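PDB 5JS4: phiAB6 tailspike from Unidentified phage, which probably fragments the exopolysaccharide of Acinetobacter baumannii, working as a trimeric tailspike built around a beta-helix. Local coordinates for residues I227-E230 with T231-I234; T245-N248 with F249-G253; C302-S306 with E307-N311; M538-P542 with S543-T547. One frame throughout, in Å; residues are numbered along the deposited sequence.

Contact 1 of 4, residues I227-E230 with T231-I234; sequences IFDE and TYNI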
loop_
_atom_site.group_PDB
_atom_site.type_symbol
_atom_site.label_atom_id
_atom_site.label_comp_id
_atom_site.label_asym_id
_atom_site.label_seq_id
_atom_site.Cartn_x
_atom_site.Cartn_y
_atom_site.Cartn_z
ATOM N N ILE A 227 26.161 -45.475 -23.572
ATOM C CA ILE A 227 27.191 -44.455 -23.369
ATOM C C ILE A 227 27.137 -44.044 -21.905
ATOM O O ILE A 227 26.053 -43.846 -21.363
ATOM C CB ILE A 227 26.933 -43.220 -24.261
ATOM C CG1 ILE A 227 26.940 -43.603 -25.750
ATOM C CG2 ILE A 227 27.942 -42.115 -23.972
ATOM C CD1 ILE A 227 28.293 -43.990 -26.310
ATOM N N PHE A 228 28.301 -43.905 -21.273
ATOM C CA PHE A 228 28.373 -43.672 -19.831
ATOM C C PHE A 228 29.161 -42.420 -19.476
ATOM O O PHE A 228 30.167 -42.112 -20.112
ATOM C CB PHE A 228 29.011 -44.882 -19.143
ATOM C CG PHE A 228 28.118 -46.089 -19.094
ATOM C CD1 PHE A 228 28.002 -46.931 -20.193
ATOM C CD2 PHE A 228 27.388 -46.382 -17.949
ATOM C CE1 PHE A 228 27.175 -48.044 -20.150
ATOM C CE2 PHE A 228 26.562 -47.493 -17.899
ATOM C CZ PHE A 228 26.455 -48.325 -19.002
ATOM N N ASP A 229 28.690 -41.699 -18.461
ATOM C CA ASP A 229 29.466 -40.630 -17.847
ATOM C C ASP A 229 30.134 -41.217 -16.607
ATOM O O ASP A 229 29.476 -41.454 -15.593
ATOM C CB ASP A 229 28.573 -39.428 -17.505
ATOM C CG ASP A 229 29.376 -38.183 -17.163
ATOM O OD1 ASP A 229 30.448 -38.328 -16.538
ATOM O OD2 ASP A 229 28.944 -37.060 -17.520
ATOM N N GLU A 230 31.443 -41.458 -16.706
ATOM C CA GLU A 230 32.202 -42.130 -15.643
ATOM C C GLU A 230 32.244 -41.333 -14.342
ATOM O O GLU A 230 32.473 -41.897 -13.272
ATOM C CB GLU A 230 33.637 -42.411 -16.095
ATOM C CG GLU A 230 33.758 -43.407 -17.238
ATOM C CD GLU A 230 35.186 -43.882 -17.443
ATOM O OE1 GLU A 230 35.695 -43.770 -18.577
ATOM O OE2 GLU A 230 35.807 -44.360 -16.467
ATOM N N THR A 231 32.039 -40.023 -14.437
ATOM C CA THR A 231 31.971 -39.173 -13.256
ATOM C C THR A 231 30.840 -39.608 -12.312
ATOM O O THR A 231 30.974 -39.506 -11.093
ATOM C CB THR A 231 31.804 -37.696 -13.663
ATOM O OG1 THR A 231 32.936 -37.294 -14.445
ATOM C CG2 THR A 231 31.702 -36.797 -12.450
ATOM N N TYR A 232 29.745 -40.108 -12.886
ATOM C CA TYR A 232 28.568 -40.535 -12.120
ATOM C C TYR A 232 28.285 -42.036 -12.196
ATOM O O TYR A 232 27.456 -42.546 -11.441
ATOM C CB TYR A 232 27.339 -39.783 -12.628
ATOM C CG TYR A 232 27.513 -38.286 -12.621
ATOM C CD1 TYR A 232 27.406 -37.565 -11.438
ATOM C CD2 TYR A 232 27.801 -37.591 -13.795
ATOM C CE1 TYR A 232 27.577 -36.194 -11.420
ATOM C CE2 TYR A 232 27.972 -36.216 -13.787
ATOM C CZ TYR A 232 27.859 -35.524 -12.596
ATOM O OH TYR A 232 28.028 -34.159 -12.570
ATOM N N ASN A 233 28.964 -42.736 -13.102
ATOM C CA ASN A 233 28.673 -44.141 -13.392
ATOM C C ASN A 233 27.196 -44.356 -13.734
ATOM O O ASN A 233 26.537 -45.253 -13.207
ATOM C CB ASN A 233 29.102 -45.048 -12.230
ATOM C CG ASN A 233 29.069 -46.523 -12.596
ATOM O OD1 ASN A 233 29.195 -46.887 -13.768
ATOM N ND2 ASN A 233 28.887 -47.380 -11.597
ATOM N N ILE A 234 26.684 -43.505 -14.615
ATOM C CA ILE A 234 25.324 -43.635 -15.123
ATOM C C ILE A 234 25.358 -43.434 -16.627
ATOM O O ILE A 234 26.314 -42.868 -17.164
ATOM C CB ILE A 234 24.360 -42.605 -14.495
ATOM C CG1 ILE A 234 24.745 -41.182 -14.923
ATOM C CG2 ILE A 234 24.331 -42.767 -12.980
ATOM C CD1 ILE A 234 23.877 -40.095 -14.334
#
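D229 sets its carboxylate beside T231 and Y232 in the turn that follows it. Its CG stands anti to the backbone N (chi1 -167°), which carries OD1 forward along the chain. The backbone N of T231 donates to OD1 of D229 at 3.1 Å. OD1 is used on its anti side, and the donor lies a little out of the carboxylate plane. This is an Asx turn. The same carboxylate runs beside Y232, and the two side chains point the same way. OD2 of D229 lies in the plane of the Y232 ring, at its edge, 3.9 Å from CD2. Carboxylate and ring planes are 69° apart. CG2 of T231 sits over the centre of one face of that ring. The backbone forms a small beta hairpin: D229 and I234 are an antiparallel hydrogen-bonded pair, with N of D229 2.9 Å from O of I234. The carbonyl O of D229 takes the N of Y232 at 3.0 Å, from above its plane, and more weakly the N of N233 at 2.8 Å. The F228 ring reaches the pair with CD2 3.8 Å from O of I234. The loop faces the second subunit. There OD2 of D229 bonds N240, OE1 of E230 bonds S223, and Y232 meets the F249 ring edge-to-face, each partner belonging to that subunit.

Contact 2 of 4, residues T245-N248 with F249-G253; sequences TVDN and FGAKG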
loop_
_atom_site.group_PDB
_atom_site.type_symbol
_atom_site.label_atom_id
_atom_site.label_comp_id
_atom_site.label_asym_id
_atom_site.label_seq_id
_atom_site.Cartn_x
_atom_site.Cartn_y
_atom_site.Cartn_z
ATOM N N THR A 245 12.657 -30.886 -23.587
ATOM C CA THR A 245 11.969 -29.768 -24.238
ATOM C C THR A 245 11.227 -30.261 -25.474
ATOM O O THR A 245 11.305 -31.436 -25.829
ATOM C CB THR A 245 12.943 -28.647 -24.671
ATOM O OG1 THR A 245 13.606 -29.019 -25.884
ATOM C CG2 THR A 245 13.978 -28.351 -23.588
ATOM N N VAL A 246 10.524 -29.350 -26.138
ATOM C CA VAL A 246 9.854 -29.680 -27.396
ATOM C C VAL A 246 10.840 -30.145 -28.476
ATOM O O VAL A 246 10.456 -30.880 -29.384
ATOM C CB VAL A 246 8.983 -28.515 -27.926
ATOM C CG1 VAL A 246 7.816 -28.259 -26.980
ATOM C CG2 VAL A 246 9.803 -27.248 -28.146
ATOM N N ASP A 247 12.104 -29.735 -28.370
ATOM C CA ASP A 247 13.145 -30.196 -29.299
ATOM C C ASP A 247 13.308 -31.716 -29.269
ATOM O O ASP A 247 13.630 -32.325 -30.289
ATOM C CB ASP A 247 14.491 -29.531 -29.001
ATOM C CG ASP A 247 14.468 -28.028 -29.206
ATOM O OD1 ASP A 247 13.403 -27.473 -29.558
ATOM O OD2 ASP A 247 15.527 -27.397 -29.014
ATOM N N ASN A 248 13.068 -32.326 -28.106
ATOM C CA ASN A 248 13.135 -33.784 -27.970
ATOM C C ASN A 248 12.115 -34.485 -28.857
ATOM O O ASN A 248 12.307 -35.639 -29.224
ATOM C CB ASN A 248 12.895 -34.243 -26.526
ATOM C CG ASN A 248 14.099 -34.044 -25.632
ATOM O OD1 ASN A 248 14.764 -35.001 -25.237
ATOM N ND2 ASN A 248 14.365 -32.811 -25.282
ATOM N N PHE A 249 11.034 -33.781 -29.184
ATOM C CA PHE A 249 9.928 -34.339 -29.954
ATOM C C PHE A 249 9.884 -33.815 -31.387
ATOM O O PHE A 249 8.862 -33.922 -32.067
ATOM C CB PHE A 249 8.623 -34.071 -29.203
ATOM C CG PHE A 249 8.576 -34.749 -27.871
ATOM C CD1 PHE A 249 9.109 -34.138 -26.744
ATOM C CD2 PHE A 249 8.057 -36.029 -27.755
ATOM C CE1 PHE A 249 9.096 -34.780 -25.519
ATOM C CE2 PHE A 249 8.042 -36.678 -26.535
ATOM C CZ PHE A 249 8.561 -36.052 -25.414
ATOM N N GLY A 250 11.006 -33.264 -31.844
ATOM C CA GLY A 250 11.174 -32.891 -33.245
ATOM C C GLY A 250 10.835 -31.457 -33.607
ATOM O O GLY A 250 10.755 -31.129 -34.791
ATOM N N ALA A 251 10.642 -30.595 -32.610
ATOM C CA ALA A 251 10.405 -29.177 -32.871
ATOM C C ALA A 251 11.659 -28.559 -33.481
ATOM O O ALA A 251 12.765 -28.812 -33.016
ATOM C CB ALA A 251 10.030 -28.448 -31.589
ATOM N N LYS A 252 11.481 -27.757 -34.527
ATOM C CA LYS A 252 12.606 -27.143 -35.231
ATOM C C LYS A 252 12.934 -25.732 -34.739
ATOM O O LYS A 252 14.098 -25.336 -34.742
ATOM C CB LYS A 252 12.332 -27.117 -36.737
ATOM C CG LYS A 252 11.966 -28.472 -37.332
ATOM C CD LYS A 252 13.057 -29.509 -37.116
ATOM C CE LYS A 252 12.718 -30.817 -37.811
ATOM N NZ LYS A 252 13.771 -31.846 -37.595
ATOM N N GLY A 253 11.917 -24.976 -34.327
ATOM C CA GLY A 253 12.118 -23.602 -33.868
ATOM C C GLY A 253 12.898 -22.780 -34.876
ATOM O O GLY A 253 13.815 -22.043 -34.515
HETATM O O HOH W 1 14.247 -31.062 -32.661
HETATM O O HOH W 2 14.276 -26.693 -32.157
#
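V246 and A251 meet across a short 3-10 turn, at residues 246-248, within the pectate-lyase-like region. T245 opens it with an ST turn: its OG1 accepts from N of D247 and is also hydrogen-bonded to OD1 of N242 of the third subunit. The carbonyl O of V246 holds the return of the chain. It accepts N of F249 at 3.0 Å and N of A251 at 3.2 Å, from opposite faces of its plane. A251 then points its CB back at the turn, 3.7 Å from CG2 of V246. CB of A251 also lies 3.3 Å from O of V246. Helix 260-268 and Y284 close over this pair. F249 turns its ring alongside the turn, with CG anti to the carbonyl carbon (chi1 -63°). The carbonyl O of T245 lies at the ring edge, near its plane, 3.6 Å from CD1 of F249. Y266 meets the same ring, and Y232 of the third subunit meets it edge-to-face. G250, at positive phi, links F249 to A251, and its N donates to O of D247 at 3.2 Å. Beyond it, one water bridges the chain by donating to O of D247 at 2.8 Å and to O of A251 at 2.7 Å.

Contact 3 of 4, residues C302-S306 with E307-N311; sequences CGKVS and EFYYN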
loop_
_atom_site.group_PDB
_atom_site.type_symbol
_atom_site.label_atom_id
_atom_site.label_comp_id
_atom_site.label_asym_id
_atom_site.label_seq_id
_atom_site.Cartn_x
_atom_site.Cartn_y
_atom_site.Cartn_z
ATOM N N CYS A 302 12.079 -14.027 -21.485
ATOM C CA CYS A 302 11.115 -12.945 -21.505
ATOM C C CYS A 302 11.805 -11.755 -22.157
ATOM O O CYS A 302 12.612 -11.068 -21.529
ATOM C CB CYS A 302 10.689 -12.623 -20.074
ATOM S SG CYS A 302 9.595 -11.202 -19.911
ATOM N N GLY A 303 11.502 -11.534 -23.431
ATOM C CA GLY A 303 12.227 -10.553 -24.233
ATOM C C GLY A 303 11.505 -9.229 -24.370
ATOM O O GLY A 303 10.376 -9.063 -23.908
ATOM N N LYS A 304 12.173 -8.273 -25.007
ATOM C CA LYS A 304 11.523 -7.030 -25.387
ATOM C C LYS A 304 10.654 -7.296 -26.610
ATOM O O LYS A 304 10.689 -8.388 -27.192
ATOM C CB LYS A 304 12.553 -5.933 -25.678
ATOM C CG LYS A 304 13.481 -5.649 -24.507
ATOM C CD LYS A 304 14.426 -4.490 -24.790
ATOM C CE LYS A 304 15.513 -4.394 -23.733
ATOM N NZ LYS A 304 16.602 -3.460 -24.136
ATOM N N VAL A 305 9.872 -6.296 -26.992
ATOM C CA VAL A 305 8.940 -6.421 -28.104
ATOM C C VAL A 305 9.679 -6.020 -29.378
ATOM O O VAL A 305 9.546 -4.900 -29.873
ATOM C CB VAL A 305 7.675 -5.573 -27.850
ATOM C CG1 VAL A 305 6.670 -5.718 -28.985
ATOM C CG2 VAL A 305 7.032 -5.994 -26.532
ATOM N N SER A 306 10.486 -6.950 -29.884
ATOM C CA SER A 306 11.289 -6.712 -31.081
ATOM C C SER A 306 11.701 -8.019 -31.754
ATOM O O SER A 306 11.812 -9.063 -31.101
ATOM C CB SER A 306 12.536 -5.890 -30.737
ATOM O OG SER A 306 13.473 -6.655 -29.998
ATOM N N GLU A 307 11.941 -7.942 -33.060
ATOM C CA GLU A 307 12.343 -9.105 -33.857
ATOM C C GLU A 307 13.624 -9.751 -33.333
ATOM O O GLU A 307 13.792 -10.967 -33.438
ATOM C CB GLU A 307 12.518 -8.720 -35.332
ATOM C CG GLU A 307 11.237 -8.283 -36.030
ATOM C CD GLU A 307 10.219 -9.399 -36.196
ATOM O OE1 GLU A 307 10.613 -10.577 -36.327
ATOM O OE2 GLU A 307 9.009 -9.093 -36.205
ATOM N N PHE A 308 14.519 -8.938 -32.771
ATOM C CA PHE A 308 15.758 -9.435 -32.178
ATOM C C PHE A 308 15.468 -10.548 -31.174
ATOM O O PHE A 308 16.109 -11.596 -31.205
ATOM C CB PHE A 308 16.537 -8.299 -31.501
ATOM C CG PHE A 308 17.789 -8.751 -30.798
ATOM C CD1 PHE A 308 18.977 -8.909 -31.497
ATOM C CD2 PHE A 308 17.781 -9.018 -29.435
ATOM C CE1 PHE A 308 20.132 -9.322 -30.851
ATOM C CE2 PHE A 308 18.930 -9.435 -28.785
ATOM C CZ PHE A 308 20.108 -9.586 -29.494
ATOM N N TYR A 309 14.495 -10.326 -30.295
ATOM C CA TYR A 309 14.171 -11.319 -29.270
ATOM C C TYR A 309 13.296 -12.452 -29.817
ATOM O O TYR A 309 13.469 -13.602 -29.411
ATOM C CB TYR A 309 13.595 -10.646 -28.006
ATOM C CG TYR A 309 14.662 -9.804 -27.327
ATOM C CD1 TYR A 309 15.699 -10.406 -26.611
ATOM C CD2 TYR A 309 14.683 -8.417 -27.462
ATOM C CE1 TYR A 309 16.705 -9.649 -26.030
ATOM C CE2 TYR A 309 15.680 -7.653 -26.876
ATOM C CZ TYR A 309 16.692 -8.271 -26.165
ATOM O OH TYR A 309 17.692 -7.512 -25.596
ATOM N N TYR A 310 12.407 -12.158 -30.768
ATOM C CA TYR A 310 11.584 -13.215 -31.379
ATOM C C TYR A 310 12.460 -14.256 -32.079
ATOM O O TYR A 310 12.169 -15.451 -32.039
ATOM C CB TYR A 310 10.575 -12.673 -32.405
ATOM C CG TYR A 310 9.745 -11.481 -31.975
ATOM C CD1 TYR A 310 9.415 -11.261 -30.639
ATOM C CD2 TYR A 310 9.259 -10.586 -32.926
ATOM C CE1 TYR A 310 8.654 -10.165 -30.263
ATOM C CE2 TYR A 310 8.500 -9.489 -32.561
ATOM C CZ TYR A 310 8.198 -9.284 -31.231
ATOM O OH TYR A 310 7.440 -8.196 -30.867
ATOM N N ASN A 311 13.522 -13.792 -32.733
ATOM C CA ASN A 311 14.434 -14.683 -33.448
ATOM C C ASN A 311 15.276 -15.553 -32.521
ATOM O O ASN A 311 15.662 -16.658 -32.895
ATOM C CB ASN A 311 15.347 -13.885 -34.385
ATOM C CG ASN A 311 14.625 -13.396 -35.625
ATOM O OD1 ASN A 311 13.601 -13.949 -36.019
ATOM N ND2 ASN A 311 15.163 -12.360 -36.254
HETATM O O HOH W 3 18.144 -4.828 -25.959
#
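Y309 and Y310 both have CG anti to the carbonyl carbon (chi1 -67° and -48°), and both rings swing back toward the residues before the helix. Y309 turns to G303, K304 and S306. Y310 turns to V305 and S306. The Y310 ring lies beneath the backbone of S306, whose carbonyl O stands 3.1 Å above the ring plane, over its centre. The same O takes the N of Y310 at 3.2 Å, in the carbonyl plane and nearly straight, and the N of Y309 more weakly. S306 is the N-cap residue of helix 307-312, so this carbonyl starts the helix. OG of S306 lies at the edge of the Y309 ring, 3.3 Å from CD2 of Y309. K304 stretches out across Y309, with CB 3.7 Å from CD2 of that ring. A water bridges the two ends, accepting from NZ of K304 at 2.8 Å and donating to OH of Y309 at 2.7 Å. The chain passes close against Y309 at G303, CA against CG. F308 lays CD2 over one face of the Y309 ring. V305 CG1 touches OH of Y310 at 3.2 Å. E307 forms a salt bridge with R283. Y310 also lines the malonic acid site with R343, I370, N371 and Y394. The S306 carbonyl covers one face of the Y310 ring, and this side chain lies about 4 Å from bound malonic acid, probably from the crystallisation liquor. The Y309 hydroxyl bonds G294 O of the third subunit. With the water donating to it, that hydroxyl is left to donate across the subunit interface.

Contact 4 of 4, residues M538-P542 with S543-T547; sequences MLMLP and SGFKT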
loop_
_atom_site.group_PDB
_atom_site.type_symbol
_atom_site.label_atom_id
_atom_site.label_comp_id
_atom_site.label_asym_id
_atom_site.label_seq_id
_atom_site.Cartn_x
_atom_site.Cartn_y
_atom_site.Cartn_z
ATOM N N MET A 538 -16.063 12.344 2.756
ATOM C CA MET A 538 -15.136 13.207 3.476
ATOM C C MET A 538 -13.795 13.191 2.770
ATOM O O MET A 538 -13.358 12.151 2.281
ATOM C CB MET A 538 -14.955 12.749 4.926
ATOM C CG MET A 538 -16.078 13.151 5.868
ATOM S SD MET A 538 -16.433 14.918 5.975
ATOM C CE MET A 538 -14.860 15.581 6.495
ATOM N N LEU A 539 -13.161 14.358 2.741
ATOM C CA LEU A 539 -11.885 14.572 2.078
ATOM C C LEU A 539 -10.984 15.404 2.990
ATOM O O LEU A 539 -11.411 16.447 3.486
ATOM C CB LEU A 539 -12.121 15.300 0.753
ATOM C CG LEU A 539 -10.932 15.904 0.004
ATOM C CD1 LEU A 539 -9.924 14.839 -0.387
ATOM C CD2 LEU A 539 -11.429 16.645 -1.226
ATOM N N MET A 540 -9.763 14.923 3.234
ATOM C CA MET A 540 -8.739 15.700 3.939
ATOM C C MET A 540 -7.672 16.148 2.940
ATOM O O MET A 540 -7.164 15.343 2.152
ATOM C CB MET A 540 -8.105 14.917 5.106
ATOM C CG MET A 540 -7.195 15.791 5.970
ATOM S SD MET A 540 -6.701 15.148 7.584
ATOM C CE MET A 540 -5.212 14.259 7.139
ATOM N N LEU A 541 -7.361 17.443 2.991
ATOM C CA LEU A 541 -6.360 18.090 2.149
ATOM C C LEU A 541 -5.432 18.895 3.051
ATOM O O LEU A 541 -5.708 19.044 4.239
ATOM C CB LEU A 541 -7.047 19.031 1.161
ATOM C CG LEU A 541 -7.878 18.350 0.081
ATOM C CD1 LEU A 541 -8.812 19.349 -0.578
ATOM C CD2 LEU A 541 -6.975 17.686 -0.946
ATOM N N PRO A 542 -4.333 19.435 2.498
ATOM C CA PRO A 542 -3.462 20.247 3.350
ATOM C C PRO A 542 -4.174 21.417 4.041
ATOM O O PRO A 542 -3.779 21.801 5.135
ATOM C CB PRO A 542 -2.400 20.746 2.368
ATOM C CG PRO A 542 -2.288 19.633 1.387
ATOM C CD PRO A 542 -3.703 19.151 1.195
ATOM N N SER A 543 -5.222 21.947 3.412
ATOM C CA SER A 543 -5.974 23.092 3.937
ATOM C C SER A 543 -6.959 22.751 5.056
ATOM O O SER A 543 -7.384 23.633 5.803
ATOM C CB SER A 543 -6.756 23.747 2.794
ATOM O OG SER A 543 -7.700 22.838 2.242
ATOM N N GLY A 544 -7.359 21.490 5.143
ATOM C CA GLY A 544 -8.415 21.097 6.068
ATOM C C GLY A 544 -9.300 20.032 5.462
ATOM O O GLY A 544 -8.802 19.049 4.910
ATOM N N PHE A 545 -10.612 20.246 5.542
ATOM C CA PHE A 545 -11.586 19.215 5.211
ATOM C C PHE A 545 -12.643 19.680 4.230
ATOM O O PHE A 545 -13.020 20.851 4.211
ATOM C CB PHE A 545 -12.261 18.725 6.487
ATOM C CG PHE A 545 -11.291 18.237 7.514
ATOM C CD1 PHE A 545 -10.692 16.999 7.369
ATOM C CD2 PHE A 545 -10.945 19.031 8.597
ATOM C CE1 PHE A 545 -9.781 16.543 8.306
ATOM C CE2 PHE A 545 -10.036 18.581 9.537
ATOM C CZ PHE A 545 -9.455 17.336 9.387
ATOM N N LYS A 546 -13.121 18.737 3.424
ATOM C CA LYS A 546 -14.225 18.983 2.510
ATOM C C LYS A 546 -15.239 17.850 2.618
ATOM O O LYS A 546 -14.868 16.686 2.779
ATOM C CB LYS A 546 -13.721 19.124 1.076
ATOM C CG LYS A 546 -12.738 20.267 0.901
ATOM C CD LYS A 546 -12.432 20.526 -0.561
ATOM C CE LYS A 546 -11.520 21.726 -0.727
ATOM N NZ LYS A 546 -11.280 22.003 -2.166
ATOM N N THR A 547 -16.516 18.207 2.524
ATOM C CA THR A 547 -17.607 17.242 2.633
ATOM C C THR A 547 -18.448 17.265 1.365
ATOM O O THR A 547 -18.601 18.311 0.741
ATOM C CB THR A 547 -18.503 17.511 3.866
ATOM O OG1 THR A 547 -19.623 16.618 3.849
ATOM C CG2 THR A 547 -19.004 18.961 3.906
#
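L539 and K546 bond each other through their backbones in a beta hairpin of strands 538-541 and 544-547. N of L539 donates to O of K546, and N of K546 donates to O of L539, both at 2.9 Å and both in the carbonyl plane. The next hydrogen-bonded pair is L541 with G544. N of L541 reaches O of G544 at 2.9 Å in an almost straight bond (178°). G544 N returns to O of L541 at 3.1 Å, from above the carbonyl plane, and closes a type I turn through P542 and S543. M538 and M540 sit in non-hydrogen-bonded pairs here, with T547 and F545. Their backbones bond I529 and I527 of strand 526-530 instead. OG1 of T547 is bonded to O of T551. On the face of M538, M540, F545 and T547, SD of M540 makes a Met-aromatic contact, 3.5 Å from CE1 of F545 and oblique to the ring. M538 bends back so that its CE comes 4.1 Å from CB of F545. On the other face the extended K546 passes L541, with CE 3.6 Å from CD1. F545 meets F545 of both other subunits edge-to-face. Strand 538-541 lies between strand 526-530 and strand 544-547, and the latter pairs in parallel with a strand of the third subunit.

The four contacts follow one another along the chain and the length of the tailspike. Contacts 1 and 2 have centres about 26 Å apart. Those of contacts 2 and 3 are about 20 Å apart, with nearest atoms about 6 Å apart. R283, on strand 282-286, joins these two: its backbone bonds G253, and its side chain meets E307. Both lie in the pectate-lyase-like range. Contact 4 lies beyond the parallel strands of the beta-helix, its centre about 49 Å from contact 3's and about 75 Å from contact 1's. Contacts 1 and 2 meet between subunits, where Y232 of one touches F249 of another. All four contacts border neighbouring subunits, so the trimer interface runs past each.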